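Local coordinates for protein taurocyamine kinase (Schistosoma mansoni, PDB 4WOD) that reversibly transfers phosphate between ATP and the guanidino compound taurocyamine, as a duplicated phosphagen kinase built from two homologous repeats, at residues A[482-487]-A[589-594]; A[637-642]-A[693-698]; A[544-549]-A[577-582]; A[463-468]-A[602-607]. The protein carries 4 engineered substitutions. One frame throughout, in Å; residues are numbered along the deposited sequence.

Contact 1. Residues A[482-487]-A[589-594]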
# COMPACT_ATOMS: atom_id res chain seq x y z
N SER A 482 7.32 -31.97 -11.98
CA SER A 482 6.86 -32.20 -10.62
C SER A 482 5.34 -32.28 -10.53
O SER A 482 4.63 -31.78 -11.41
CB SER A 482 7.37 -31.11 -9.68
OG SER A 482 6.87 -29.84 -10.07
N THR A 483 4.86 -32.89 -9.46
CA THR A 483 3.43 -33.10 -9.24
C THR A 483 3.04 -32.53 -7.88
O THR A 483 3.84 -32.52 -6.95
CB THR A 483 3.09 -34.60 -9.34
OG1 THR A 483 3.58 -35.11 -10.58
CG2 THR A 483 1.57 -34.85 -9.25
N ARG A 484 1.79 -32.08 -7.77
CA ARG A 484 1.31 -31.37 -6.61
C ARG A 484 -0.21 -31.58 -6.54
O ARG A 484 -0.89 -31.56 -7.57
CB ARG A 484 1.67 -29.87 -6.73
CG ARG A 484 1.34 -28.94 -5.53
CD ARG A 484 1.57 -27.48 -5.98
NE ARG A 484 1.41 -26.44 -4.94
CZ ARG A 484 0.30 -25.73 -4.75
NH1 ARG A 484 -0.78 -25.96 -5.49
NH2 ARG A 484 0.25 -24.79 -3.81
N VAL A 485 -0.72 -31.84 -5.35
CA VAL A 485 -2.17 -31.74 -5.12
C VAL A 485 -2.37 -30.95 -3.84
O VAL A 485 -1.70 -31.19 -2.86
CB VAL A 485 -2.89 -33.11 -5.00
CG1 VAL A 485 -4.42 -32.90 -4.97
CG2 VAL A 485 -2.51 -34.02 -6.14
N ARG A 486 -3.30 -30.00 -3.85
CA ARG A 486 -3.61 -29.30 -2.63
C ARG A 486 -5.12 -29.21 -2.40
O ARG A 486 -5.91 -29.40 -3.34
CB ARG A 486 -3.01 -27.89 -2.64
CG ARG A 486 -3.56 -26.93 -3.67
CD ARG A 486 -4.83 -26.18 -3.20
NE ARG A 486 -5.23 -25.14 -4.15
CZ ARG A 486 -6.49 -24.79 -4.43
NH1 ARG A 486 -7.51 -25.39 -3.83
NH2 ARG A 486 -6.72 -23.82 -5.31
N VAL A 487 -5.50 -28.91 -1.16
CA VAL A 487 -6.89 -28.54 -0.86
C VAL A 487 -6.95 -27.33 0.06
O VAL A 487 -6.00 -27.07 0.81
CB VAL A 487 -7.67 -29.70 -0.18
CG1 VAL A 487 -7.87 -30.88 -1.15
CG2 VAL A 487 -6.99 -30.12 1.11
N ARG A 589 -4.24 -24.10 3.66
CA ARG A 589 -4.04 -24.70 2.35
C ARG A 589 -3.13 -25.88 2.66
O ARG A 589 -2.06 -25.70 3.21
CB ARG A 589 -3.41 -23.71 1.34
CG ARG A 589 -3.21 -24.29 -0.06
CD ARG A 589 -2.84 -23.26 -1.17
NE ARG A 589 -2.23 -22.02 -0.67
CZ ARG A 589 -0.97 -21.64 -0.90
NH1 ARG A 589 -0.17 -22.41 -1.63
NH2 ARG A 589 -0.51 -20.51 -0.41
N ILE A 590 -3.62 -27.10 2.39
CA ILE A 590 -2.86 -28.32 2.68
C ILE A 590 -2.32 -28.88 1.36
O ILE A 590 -3.09 -29.15 0.45
CB ILE A 590 -3.71 -29.38 3.40
CG1 ILE A 590 -4.35 -28.78 4.67
CG2 ILE A 590 -2.87 -30.63 3.75
CD1 ILE A 590 -5.43 -29.68 5.27
N ILE A 591 -1.01 -29.09 1.30
CA ILE A 591 -0.32 -29.31 0.02
C ILE A 591 0.55 -30.55 0.04
O ILE A 591 1.31 -30.74 0.97
CB ILE A 591 0.59 -28.09 -0.33
CG1 ILE A 591 -0.22 -26.79 -0.40
CG2 ILE A 591 1.34 -28.31 -1.64
CD1 ILE A 591 0.58 -25.59 0.09
N SER A 592 0.45 -31.37 -1.00
CA SER A 592 1.40 -32.47 -1.17
C SER A 592 2.09 -32.28 -2.50
O SER A 592 1.43 -31.94 -3.48
CB SER A 592 0.70 -33.83 -1.09
OG SER A 592 1.65 -34.89 -1.20
N MET A 593 3.40 -32.50 -2.56
CA MET A 593 4.09 -32.38 -3.83
C MET A 593 5.43 -33.11 -3.83
O MET A 593 5.97 -33.41 -2.77
CB MET A 593 4.32 -30.90 -4.16
CG MET A 593 5.27 -30.23 -3.18
SD MET A 593 5.74 -28.54 -3.62
CE MET A 593 4.18 -27.68 -3.59
N GLN A 594 5.96 -33.37 -5.02
CA GLN A 594 7.29 -33.97 -5.16
C GLN A 594 7.77 -33.89 -6.60
O GLN A 594 6.99 -33.62 -7.51
CB GLN A 594 7.29 -35.43 -4.70
CG GLN A 594 6.63 -36.39 -5.68
CD GLN A 594 6.27 -37.71 -5.04
OE1 GLN A 594 5.79 -37.75 -3.91
NE2 GLN A 594 6.52 -38.80 -5.75
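Residues 482-487 and 589-594 run antiparallel as neighbouring central strands of the eight-stranded antiparallel sheet in the second phosphagen-kinase C-terminal domain; their axes approach to 4.7 Å and their directions differ by 169°. Three hydrogen-bonded pairs, T483 with Q594, V485 with S592 and V487 with I590, each contribute two reciprocal N-H...O bonds, of which S592 N to V485 O is 2.8 Å at 173°. The intervening pairs, R484 with M593 and R486 with I591, are non-hydrogen-bonded; here R484 CA lies 3.2 Å from S592 O in a CA-H...O contact. V485, V487, I590 and S592 share one face, where V485 and I590 meet L606 of helix 599-614. The other face carries R484, R486, I591 and M593, and with R589 it supplies arginines predicted to bind ATP. R484 runs extended from CG to NE, with CG anti to the backbone N (chi1 -175°), and lies alongside M593. The M593 methyl CE meets the edge of its guanidinium, 3.3 Å from NE. R589 is held by a salt bridge to E584 and a cation-pi contact with W581, while R486 NH1 hydrogen-bonds N634 OD1. Two like-charged donors meet edge to edge, R484 NH2 standing 3.3 Å from R589 NH1.

Contact 2. Residues A[637-642]-A[693-698]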
# COMPACT_ATOMS: atom_id res chain seq x y z
N THR A 637 -14.72 -29.92 -3.54
CA THR A 637 -13.51 -30.63 -3.15
C THR A 637 -12.45 -29.69 -2.63
O THR A 637 -11.58 -30.08 -1.86
CB THR A 637 -12.90 -31.40 -4.33
OG1 THR A 637 -12.51 -30.45 -5.33
CG2 THR A 637 -13.90 -32.38 -4.91
N SER A 638 -12.50 -28.45 -3.13
CA SER A 638 -11.46 -27.46 -2.90
C SER A 638 -10.10 -27.98 -3.34
O SER A 638 -9.10 -27.62 -2.76
CB SER A 638 -11.40 -27.06 -1.43
OG SER A 638 -10.61 -25.89 -1.29
N MET A 639 -10.10 -28.84 -4.35
CA MET A 639 -8.92 -29.62 -4.71
C MET A 639 -8.35 -29.20 -6.03
O MET A 639 -9.06 -29.13 -7.04
CB MET A 639 -9.23 -31.11 -4.77
CG MET A 639 -8.03 -31.97 -5.15
SD MET A 639 -8.33 -33.74 -4.95
CE MET A 639 -8.07 -33.90 -3.17
N ARG A 640 -7.06 -28.94 -6.03
CA ARG A 640 -6.34 -28.63 -7.24
C ARG A 640 -5.13 -29.55 -7.35
O ARG A 640 -4.20 -29.46 -6.54
CB ARG A 640 -5.91 -27.16 -7.26
CG ARG A 640 -5.18 -26.72 -8.53
CD ARG A 640 -4.73 -25.26 -8.38
NE ARG A 640 -4.04 -24.72 -9.55
CZ ARG A 640 -2.76 -24.93 -9.85
NH1 ARG A 640 -2.01 -25.71 -9.07
NH2 ARG A 640 -2.23 -24.38 -10.93
N ALA A 641 -5.19 -30.47 -8.31
CA ALA A 641 -4.05 -31.32 -8.65
C ALA A 641 -3.37 -30.77 -9.89
O ALA A 641 -4.04 -30.36 -10.85
CB ALA A 641 -4.49 -32.74 -8.89
N SER A 642 -2.06 -30.78 -9.90
CA SER A 642 -1.35 -30.13 -10.98
C SER A 642 -0.03 -30.79 -11.27
O SER A 642 0.50 -31.53 -10.45
CB SER A 642 -1.15 -28.65 -10.64
OG SER A 642 -0.25 -28.50 -9.56
N LEU A 693 -18.03 -32.75 -8.40
CA LEU A 693 -17.30 -33.98 -8.67
C LEU A 693 -16.60 -34.43 -7.39
O LEU A 693 -16.49 -33.66 -6.43
CB LEU A 693 -16.30 -33.76 -9.82
CG LEU A 693 -14.94 -33.10 -9.53
CD1 LEU A 693 -14.09 -33.08 -10.81
CD2 LEU A 693 -15.06 -31.69 -8.96
N THR A 694 -16.14 -35.68 -7.34
CA THR A 694 -15.45 -36.13 -6.13
C THR A 694 -13.96 -35.80 -6.21
O THR A 694 -13.46 -35.39 -7.26
CB THR A 694 -15.62 -37.64 -5.89
OG1 THR A 694 -14.99 -38.36 -6.95
CG2 THR A 694 -17.11 -38.03 -5.81
N GLU A 695 -13.26 -35.97 -5.09
CA GLU A 695 -11.83 -35.72 -5.03
C GLU A 695 -11.11 -36.67 -5.99
O GLU A 695 -10.25 -36.27 -6.78
CB GLU A 695 -11.31 -35.90 -3.59
CG GLU A 695 -11.70 -34.77 -2.60
CD GLU A 695 -13.12 -34.87 -2.05
OE1 GLU A 695 -13.84 -35.82 -2.38
OE2 GLU A 695 -13.52 -33.98 -1.26
N LEU A 696 -11.50 -37.93 -5.92
CA LEU A 696 -10.96 -38.95 -6.82
C LEU A 696 -11.15 -38.56 -8.30
O LEU A 696 -10.21 -38.65 -9.09
CB LEU A 696 -11.64 -40.29 -6.53
CG LEU A 696 -10.94 -41.54 -7.07
CD1 LEU A 696 -9.51 -41.62 -6.55
CD2 LEU A 696 -11.74 -42.77 -6.65
N GLN A 697 -12.35 -38.11 -8.66
CA GLN A 697 -12.59 -37.70 -10.03
C GLN A 697 -11.74 -36.48 -10.38
O GLN A 697 -11.20 -36.39 -11.49
CB GLN A 697 -14.08 -37.42 -10.27
CG GLN A 697 -14.95 -38.66 -10.13
CD GLN A 697 -16.44 -38.37 -10.07
OE1 GLN A 697 -16.88 -37.35 -9.52
NE2 GLN A 697 -17.23 -39.27 -10.65
N ALA A 698 -11.62 -35.53 -9.45
CA ALA A 698 -10.81 -34.34 -9.68
C ALA A 698 -9.38 -34.72 -10.06
O ALA A 698 -8.83 -34.23 -11.04
CB ALA A 698 -10.81 -33.43 -8.45
O HOH W 1 -11.18 -32.32 -0.66
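A capping box opens the C-terminal helix 695-715, and its first turn packs against T637 and M639, where the chain enters strand 639-646 of the catalytic-domain sheet. The box is reciprocal: Q697 N donates to T694 OG1 at 3.2 Å, and T694 N donates to Q697 OE1 at 2.8 Å. T637 faces this helix start with its methyl. CG2 lies anti to the carbonyl carbon and touches L693 O at 3.3 Å, while OG1 (chi1 63°) turns back to accept from M639 N at 3.1 Å, an ST turn; R690 is a further partner of that hydroxyl. Two residues on, M639 crosses E695 at about a right angle. Its SD sits 3.7 Å from E695 O, and its CE is 3.8 Å from E695 CG; A698 CB adds a looser apolar contact to the sulfur. The direct contacts are van der Waals, but one water spans the gap, donating to T637 O at 2.6 Å and to E695 OE2 at 2.9 Å. The other carboxylate oxygen of E695 accepts from T461 N, so both oxygens of this buried group have partners. R640, A641 and S642 belong to the predicted ATP site. The arrangement belongs to the phosphagen kinase catalytic domain, an antiparallel sheet flanked by helices.

Contact 3. Residues A[544-549]-A[577-582]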
# COMPACT_ATOMS: atom_id res chain seq x y z
N ASP A 544 13.51 -21.37 -0.89
CA ASP A 544 12.71 -22.45 -1.47
C ASP A 544 11.47 -21.93 -2.17
O ASP A 544 10.63 -22.72 -2.59
CB ASP A 544 12.29 -23.45 -0.38
CG ASP A 544 13.46 -24.22 0.18
OD1 ASP A 544 14.49 -24.31 -0.52
OD2 ASP A 544 13.35 -24.74 1.31
N HIS A 545 11.34 -20.61 -2.29
CA HIS A 545 10.13 -19.99 -2.83
C HIS A 545 8.90 -20.46 -2.06
O HIS A 545 7.83 -20.64 -2.63
CB HIS A 545 9.95 -20.31 -4.33
CG HIS A 545 11.09 -19.85 -5.18
ND1 HIS A 545 12.27 -20.57 -5.29
CD2 HIS A 545 11.25 -18.76 -5.96
CE1 HIS A 545 13.10 -19.93 -6.10
NE2 HIS A 545 12.50 -18.83 -6.52
N PHE A 546 9.08 -20.66 -0.76
CA PHE A 546 7.94 -20.89 0.13
C PHE A 546 7.62 -19.55 0.75
O PHE A 546 8.07 -19.24 1.85
CB PHE A 546 8.25 -21.94 1.21
CG PHE A 546 8.54 -23.31 0.67
CD1 PHE A 546 8.21 -23.65 -0.64
CD2 PHE A 546 9.15 -24.27 1.47
CE1 PHE A 546 8.48 -24.91 -1.13
CE2 PHE A 546 9.43 -25.53 0.99
CZ PHE A 546 9.09 -25.86 -0.32
N LEU A 547 6.88 -18.73 0.01
CA LEU A 547 6.65 -17.35 0.40
C LEU A 547 5.31 -17.17 1.08
O LEU A 547 4.36 -17.87 0.80
CB LEU A 547 6.74 -16.43 -0.82
CG LEU A 547 8.00 -16.55 -1.67
CD1 LEU A 547 7.81 -15.81 -2.99
CD2 LEU A 547 9.21 -16.03 -0.90
N PHE A 548 5.24 -16.20 1.97
CA PHE A 548 3.98 -15.83 2.57
C PHE A 548 4.14 -14.35 2.89
O PHE A 548 4.56 -13.97 3.98
CB PHE A 548 3.70 -16.73 3.79
CG PHE A 548 2.31 -16.59 4.36
CD1 PHE A 548 1.42 -15.64 3.88
CD2 PHE A 548 1.87 -17.46 5.35
CE1 PHE A 548 0.16 -15.53 4.41
CE2 PHE A 548 0.60 -17.35 5.88
CZ PHE A 548 -0.25 -16.38 5.40
N LYS A 549 3.86 -13.53 1.88
CA LYS A 549 4.01 -12.09 1.98
C LYS A 549 2.66 -11.39 1.94
O LYS A 549 1.68 -11.94 1.44
CB LYS A 549 4.90 -11.57 0.85
CG LYS A 549 6.05 -12.49 0.48
CD LYS A 549 6.82 -11.97 -0.72
CE LYS A 549 7.39 -10.59 -0.47
NZ LYS A 549 8.76 -10.46 -1.04
N THR A 577 7.74 -32.21 1.06
CA THR A 577 6.78 -32.87 0.18
C THR A 577 5.38 -32.82 0.76
O THR A 577 4.42 -33.22 0.11
CB THR A 577 7.15 -34.33 -0.08
OG1 THR A 577 7.17 -35.04 1.16
CG2 THR A 577 8.51 -34.41 -0.75
N PHE A 578 5.27 -32.31 1.98
CA PHE A 578 3.98 -32.07 2.60
C PHE A 578 4.08 -30.74 3.34
O PHE A 578 4.96 -30.55 4.17
CB PHE A 578 3.60 -33.22 3.56
CG PHE A 578 2.26 -33.02 4.22
CD1 PHE A 578 1.09 -33.27 3.51
CD2 PHE A 578 2.17 -32.56 5.52
CE1 PHE A 578 -0.16 -33.07 4.10
CE2 PHE A 578 0.92 -32.36 6.13
CZ PHE A 578 -0.23 -32.61 5.41
N LEU A 579 3.20 -29.80 2.99
CA LEU A 579 3.29 -28.44 3.53
C LEU A 579 1.90 -27.93 3.85
O LEU A 579 0.94 -28.35 3.21
CB LEU A 579 3.97 -27.49 2.53
CG LEU A 579 5.17 -28.01 1.73
CD1 LEU A 579 4.66 -28.59 0.42
CD2 LEU A 579 6.19 -26.90 1.48
N VAL A 580 1.80 -27.02 4.82
CA VAL A 580 0.53 -26.39 5.15
C VAL A 580 0.77 -24.89 5.33
O VAL A 580 1.64 -24.49 6.10
CB VAL A 580 -0.13 -26.96 6.43
CG1 VAL A 580 -1.54 -26.38 6.61
CG2 VAL A 580 -0.19 -28.51 6.39
N TRP A 581 0.02 -24.07 4.60
CA TRP A 581 0.04 -22.62 4.85
C TRP A 581 -1.10 -22.29 5.81
O TRP A 581 -2.25 -22.64 5.56
CB TRP A 581 -0.14 -21.84 3.55
CG TRP A 581 1.13 -21.36 2.90
CD1 TRP A 581 1.53 -20.06 2.72
CD2 TRP A 581 2.16 -22.18 2.33
NE1 TRP A 581 2.75 -20.03 2.07
CE2 TRP A 581 3.15 -21.31 1.83
CE3 TRP A 581 2.34 -23.56 2.21
CZ2 TRP A 581 4.31 -21.79 1.20
CZ3 TRP A 581 3.49 -24.03 1.58
CH2 TRP A 581 4.46 -23.15 1.09
N VAL A 582 -0.79 -21.59 6.89
CA VAL A 582 -1.78 -21.33 7.93
C VAL A 582 -2.30 -19.90 7.82
O VAL A 582 -1.54 -18.93 7.86
CB VAL A 582 -1.19 -21.58 9.33
CG1 VAL A 582 -2.22 -21.27 10.40
CG2 VAL A 582 -0.74 -23.04 9.45
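The first torsions send two phenylalanine CG atoms off differently: F546 CG is anti to its carbonyl carbon (chi1 -63°), whereas F548 CG is anti to its backbone N (chi1 -171°). Between the two residues the backbone presents L547 O to the indole N-H of W581, and W581 NE1 donates to it at 3.0 Å with an N-H...O angle of 162°. The acceptor lies close to the indole plane, but the donor stands above the carbonyl plane of L547. F546 CB rests 3.9 Å from W581 CZ2, at the benzo end of the indole. The F546 ring is covered on both faces: L579 CD2 makes a CH-pi contact 3.7 Å from the ring centroid, and D544 CB covers the opposite face over the centre. Residues 544-549 follow helix 535-543, which closes in a Schellman motif with H545, of positive phi, as C-prime residue; their contacts with W581 and L579 tie this loop, which holds H545, predicted to bind ATP, to strand 578-582 of the catalytic-domain sheet. F548 and W581 lie alongside each other, pointing opposite ways, and their rings are oblique, with F548 CD2 3.7 Å from W581 CD1. At the F548 ring edge, V582 O approaches CE2 to 3.3 Å.

Contact 4. Residues A[463-468]-A[602-607]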
# COMPACT_ATOMS: atom_id res chain seq x y z
N GLY A 463 -11.39 -42.19 -2.12
CA GLY A 463 -11.11 -43.44 -2.82
C GLY A 463 -10.28 -44.39 -1.98
O GLY A 463 -9.87 -44.06 -0.87
N ASP A 464 -10.03 -45.57 -2.52
CA ASP A 464 -9.15 -46.56 -1.89
C ASP A 464 -7.71 -46.20 -2.19
O ASP A 464 -7.24 -46.35 -3.32
CB ASP A 464 -9.47 -47.97 -2.41
CG ASP A 464 -8.69 -49.07 -1.70
OD1 ASP A 464 -7.54 -48.83 -1.25
OD2 ASP A 464 -9.23 -50.18 -1.59
N LEU A 465 -6.99 -45.74 -1.16
CA LEU A 465 -5.67 -45.17 -1.37
C LEU A 465 -4.63 -46.22 -1.75
O LEU A 465 -3.49 -45.88 -2.07
CB LEU A 465 -5.20 -44.42 -0.12
CG LEU A 465 -6.00 -43.19 0.31
CD1 LEU A 465 -5.20 -42.47 1.33
CD2 LEU A 465 -6.30 -42.28 -0.87
N SER A 466 -5.01 -47.50 -1.73
CA SER A 466 -4.11 -48.56 -2.16
C SER A 466 -4.45 -49.05 -3.57
O SER A 466 -3.67 -49.76 -4.20
CB SER A 466 -4.15 -49.73 -1.18
OG SER A 466 -5.43 -50.34 -1.17
N LYS A 467 -5.63 -48.68 -4.06
CA LYS A 467 -6.03 -49.07 -5.40
C LYS A 467 -6.60 -47.86 -6.15
O LYS A 467 -7.78 -47.81 -6.48
CB LYS A 467 -7.05 -50.22 -5.35
CG LYS A 467 -6.94 -51.20 -6.52
CD LYS A 467 -7.86 -52.41 -6.37
CE LYS A 467 -7.91 -53.23 -7.67
NZ LYS A 467 -8.64 -54.53 -7.53
N LEU A 468 -5.73 -46.89 -6.40
CA LEU A 468 -6.12 -45.66 -7.08
C LEU A 468 -6.17 -45.84 -8.60
O LEU A 468 -5.46 -46.68 -9.15
CB LEU A 468 -5.16 -44.53 -6.70
CG LEU A 468 -5.17 -44.07 -5.24
CD1 LEU A 468 -3.90 -43.32 -4.93
CD2 LEU A 468 -6.40 -43.20 -4.95
N VAL A 602 1.68 -38.62 -4.43
CA VAL A 602 1.39 -37.28 -3.94
C VAL A 602 -0.02 -37.25 -3.33
O VAL A 602 -0.25 -36.69 -2.25
CB VAL A 602 1.48 -36.24 -5.08
CG1 VAL A 602 1.23 -34.82 -4.54
CG2 VAL A 602 2.84 -36.31 -5.74
N TYR A 603 -0.95 -37.85 -4.05
CA TYR A 603 -2.36 -37.89 -3.64
C TYR A 603 -2.53 -38.64 -2.33
O TYR A 603 -3.20 -38.16 -1.42
CB TYR A 603 -3.19 -38.54 -4.75
CG TYR A 603 -4.67 -38.57 -4.47
CD1 TYR A 603 -5.47 -37.49 -4.82
CD2 TYR A 603 -5.26 -39.67 -3.87
CE1 TYR A 603 -6.84 -37.49 -4.57
CE2 TYR A 603 -6.66 -39.69 -3.62
CZ TYR A 603 -7.43 -38.59 -3.97
OH TYR A 603 -8.80 -38.56 -3.74
N LYS A 604 -1.91 -39.81 -2.24
CA LYS A 604 -1.96 -40.62 -1.03
C LYS A 604 -1.46 -39.82 0.18
O LYS A 604 -2.13 -39.75 1.20
CB LYS A 604 -1.14 -41.90 -1.22
CG LYS A 604 -1.28 -42.90 -0.06
CD LYS A 604 -0.73 -44.28 -0.44
CE LYS A 604 -0.75 -45.24 0.75
NZ LYS A 604 0.17 -44.76 1.81
N ARG A 605 -0.28 -39.19 0.05
CA ARG A 605 0.29 -38.39 1.13
C ARG A 605 -0.64 -37.24 1.51
O ARG A 605 -0.90 -37.00 2.68
CB ARG A 605 1.67 -37.84 0.73
CG ARG A 605 2.39 -37.10 1.83
CD ARG A 605 3.85 -36.85 1.46
NE ARG A 605 3.98 -36.23 0.15
CZ ARG A 605 4.49 -36.82 -0.92
NH1 ARG A 605 4.98 -38.05 -0.84
NH2 ARG A 605 4.53 -36.17 -2.07
N LEU A 606 -1.16 -36.53 0.50
CA LEU A 606 -2.16 -35.50 0.78
C LEU A 606 -3.35 -36.03 1.59
O LEU A 606 -3.68 -35.46 2.63
CB LEU A 606 -2.69 -34.87 -0.50
CG LEU A 606 -3.71 -33.76 -0.18
CD1 LEU A 606 -3.11 -32.69 0.78
CD2 LEU A 606 -4.24 -33.11 -1.44
N ILE A 607 -4.00 -37.10 1.13
CA ILE A 607 -5.23 -37.57 1.80
C ILE A 607 -4.95 -37.96 3.26
O ILE A 607 -5.72 -37.63 4.18
CB ILE A 607 -5.89 -38.78 1.05
CG1 ILE A 607 -6.21 -38.41 -0.40
CG2 ILE A 607 -7.15 -39.25 1.79
CD1 ILE A 607 -6.95 -37.11 -0.56
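Apolar contacts carry most of this interface, with L465 and L468 reaching from the loop toward Y603 and I607 on one side of helix 599-614. Both L465 methyls touch I607: CD1 lies 3.8 Å from I607 CB, and CD2, which also meets I607, reaches Y603 CE2 at 3.8 Å. L468 CD2 reaches that same CE2, also at 3.8 Å, so a single ring carbon is met by both leucines. I607 CG1, one helical turn on, covers one face of Y603 toward its rim, and F470 meets the ring edge-to-face. These contacts lay the loop, which leads from helix 437-448 to strand 480-489, against a helix that covers the catalytic-domain sheet. A mixed contact lies beside this group, where the aliphatic part of K604 passes the loop backbone, its CD 3.6 Å from L465 O; K604 NZ forms a salt bridge with E608.

Polar interactions shape the loop itself. Residues 464-467 form a type I beta turn, closed by K467 N to D464 O at 2.9 Å, with an Asx turn superposed on it: D464 OD1 accepts from S466 N at 2.9 Å. S466 OG donates to the same oxygen at 2.6 Å, and both donors approach from one face of the carboxylate plane. On the helix side, Y603 OH hydrogen-bonds F462 O, the residue just before G463.

Overall arrangement
Contacts 1, 2 and 3 reach one sheet. Strand 480-489 of contact 1 pairs with strand 639-646 of contact 2, R484 O lying 2.7 Å from S642 N, while strand 588-595 pairs with strand 578-582 of contact 3 through I591 N and L579 O at 2.8 Å. Contacts 2 and 3 thus flank contact 1, their centres about 20 Å apart. Contact 4 joins through its helix, V602 O lying 2.8 Å from S592 OG, and through its loop, L468 CD2 lying 3.8 Å from L696 CD1 of contact 2. Contacts 1, 2 and 3 contribute residues to the predicted ATP site of the second repeat; the arginine ligand occupies the first.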